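Local coordinates for uncharacterized protein (Enterococcus faecalis, PDB 2QRU), which is of unknown function but belongs to the alpha/beta hydrolase superfamily and is probably a hydrolase, at residues A[7-12]-A[17-22]. Numbering follows the deposited sequence.
Sequences NNQTLA and VTIYPT
Asn-8 CG (chi1 -86°) and Thr-18 OG1 (chi1 -61°) both lie anti to their own carbonyl carbons, beside the backbone N, and amide and hydroxyl meet across the non-hydrogen-bonded pair of an antiparallel hairpin. Thr-18 OG1 donates to Asn-8 OD1 over 2.7 Å, approaching from above the amide plane, 37° out of it. Asn-8 CA lies 3.2 Å from Val-17 O in a CA-H...O contact. On the other face, Ile-19 turns CD1 toward two side-chain oxygens, 3.3 Å from Gln-9 OE1 and 3.7 Å from Asn-7 OD1, both on one side of the methyl. Asn-7 ND2 lies over Ile-19 CB but is hydrogen-bonded to the carbonyl of Leu-5, while Val-17 CG1 packs against Gln-9 CB. Two hydrogen-bonded pairs, Asn-7 with Ile-19 and Gln-9 with Val-17, complete the ladder; its shortest bond is Ile-19 N to Asn-7 O, 2.7 Å. Strand 7-10 edges the central sheet of the alpha/beta hydrolase fold, and strand 16-20 joins it to strand 59-64. Helix 74-93 covers Gln-9 and Ile-19 through Ile-92. The four backbone bonds thus set the register and the tilted Thr-18 to Asn-8 bond adds to it, while on the Ile-19 face polar Asn-7 and Gln-9 border buried Val-17 and Ile-19.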
loop_
_atom_site.group_PDB
_atom_site.type_symbol
_atom_site.label_atom_id
_atom_site.label_comp_id
_atom_site.label_asym_id
_atom_site.label_seq_id
_atom_site.Cartn_x
_atom_site.Cartn_y
_atom_site.Cartn_z
ATOM N N ASN A 7 4.932 -9.492 -17.133
ATOM C CA ASN A 7 4.382 -8.684 -18.218
ATOM C C ASN A 7 3.425 -7.644 -17.677
ATOM O O ASN A 7 2.821 -7.846 -16.617
ATOM C CB ASN A 7 3.675 -9.569 -19.258
ATOM C CG ASN A 7 2.365 -10.163 -18.742
ATOM O OD1 ASN A 7 1.280 -9.676 -19.090
ATOM N ND2 ASN A 7 2.453 -11.187 -17.888
ATOM N N ASN A 8 3.297 -6.545 -18.418
ATOM C CA ASN A 8 2.402 -5.452 -18.036
ATOM C C ASN A 8 1.149 -5.515 -18.888
ATOM O O ASN A 8 1.209 -5.816 -20.100
ATOM C CB ASN A 8 3.085 -4.112 -18.287
ATOM C CG ASN A 8 3.942 -3.655 -17.131
ATOM O OD1 ASN A 8 4.425 -4.460 -16.322
ATOM N ND2 ASN A 8 4.134 -2.335 -17.038
ATOM N N GLN A 9 0.023 -5.180 -18.270
ATOM C CA GLN A 9 -1.258 -5.104 -18.957
ATOM C C GLN A 9 -1.922 -3.777 -18.568
ATOM O O GLN A 9 -1.803 -3.332 -17.431
ATOM C CB GLN A 9 -2.116 -6.246 -18.446
ATOM C CG GLN A 9 -3.020 -6.897 -19.440
ATOM C CD GLN A 9 -3.198 -8.373 -19.127
ATOM O OE1 GLN A 9 -2.235 -9.148 -19.127
ATOM N NE2 GLN A 9 -4.435 -8.765 -18.830
ATOM N N THR A 10 -2.611 -3.155 -19.516
ATOM C CA THR A 10 -3.378 -1.946 -19.199
ATOM C C THR A 10 -4.858 -2.280 -19.167
ATOM O O THR A 10 -5.395 -2.906 -20.098
ATOM C CB THR A 10 -3.133 -0.845 -20.254
ATOM O OG1 THR A 10 -1.722 -0.654 -20.394
ATOM C CG2 THR A 10 -3.800 0.485 -19.822
ATOM N N LEU A 11 -5.519 -1.801 -18.121
ATOM C CA LEU A 11 -6.927 -2.031 -17.920
ATOM C C LEU A 11 -7.711 -0.880 -18.559
ATOM O O LEU A 11 -7.141 0.176 -18.866
ATOM C CB LEU A 11 -7.221 -2.112 -16.404
ATOM C CG LEU A 11 -6.398 -3.197 -15.681
ATOM C CD1 LEU A 11 -6.505 -3.042 -14.152
ATOM C CD2 LEU A 11 -6.790 -4.619 -16.114
ATOM N N ALA A 12 -9.009 -1.098 -18.734
ATOM C CA ALA A 12 -9.901 -0.157 -19.429
ATOM C C ALA A 12 -9.828 1.309 -18.977
ATOM O O ALA A 12 -9.998 2.219 -19.790
ATOM C CB ALA A 12 -11.316 -0.648 -19.335
ATOM N N VAL A 17 -1.043 -2.862 -14.665
ATOM C CA VAL A 17 -0.665 -3.851 -13.659
ATOM C C VAL A 17 0.562 -4.587 -14.199
ATOM O O VAL A 17 0.631 -4.872 -15.404
ATOM C CB VAL A 17 -1.839 -4.808 -13.372
ATOM C CG1 VAL A 17 -2.328 -5.507 -14.651
ATOM C CG2 VAL A 17 -1.474 -5.832 -12.247
ATOM N N THR A 18 1.547 -4.822 -13.331
ATOM C CA THR A 18 2.683 -5.696 -13.653
ATOM C C THR A 18 2.364 -7.067 -13.057
ATOM O O THR A 18 2.104 -7.178 -11.844
ATOM C CB THR A 18 4.023 -5.152 -13.092
ATOM O OG1 THR A 18 4.318 -3.866 -13.668
ATOM C CG2 THR A 18 5.183 -6.101 -13.433
ATOM N N ILE A 19 2.326 -8.074 -13.929
ATOM C CA ILE A 19 1.957 -9.453 -13.548
ATOM C C ILE A 19 3.220 -10.309 -13.414
ATOM O O ILE A 19 4.062 -10.334 -14.319
ATOM C CB ILE A 19 1.019 -10.064 -14.627
ATOM C CG1 ILE A 19 -0.222 -9.200 -14.800
ATOM C CG2 ILE A 19 0.623 -11.501 -14.287
ATOM C CD1 ILE A 19 -0.944 -9.395 -16.095
ATOM N N TYR A 20 3.360 -11.000 -12.283
ATOM C CA TYR A 20 4.457 -11.942 -12.090
ATOM C C TYR A 20 3.828 -13.322 -11.875
ATOM O O TYR A 20 3.419 -13.648 -10.771
ATOM C CB TYR A 20 5.259 -11.574 -10.839
ATOM C CG TYR A 20 5.896 -10.196 -10.774
ATOM C CD1 TYR A 20 5.161 -9.075 -10.363
ATOM C CD2 TYR A 20 7.261 -10.040 -11.028
ATOM C CE1 TYR A 20 5.767 -7.832 -10.254
ATOM C CE2 TYR A 20 7.877 -8.816 -10.928
ATOM C CZ TYR A 20 7.119 -7.710 -10.528
ATOM O OH TYR A 20 7.713 -6.479 -10.423
ATOM N N PRO A 21 3.699 -14.129 -12.945
ATOM C CA PRO A 21 3.044 -15.437 -12.834
ATOM C C PRO A 21 3.809 -16.474 -11.987
ATOM O O PRO A 21 5.040 -16.427 -11.870
ATOM C CB PRO A 21 2.963 -15.929 -14.293
ATOM C CG PRO A 21 3.269 -14.734 -15.148
ATOM C CD PRO A 21 4.124 -13.826 -14.324
ATOM N N THR A 22 3.060 -17.397 -11.398
ATOM C CA THR A 22 3.662 -18.587 -10.788
ATOM C C THR A 22 4.003 -19.599 -11.890
ATOM O O THR A 22 3.680 -19.377 -13.066
ATOM C CB THR A 22 2.699 -19.230 -9.795
ATOM O OG1 THR A 22 1.477 -19.562 -10.475
ATOM C CG2 THR A 22 2.398 -18.265 -8.681
#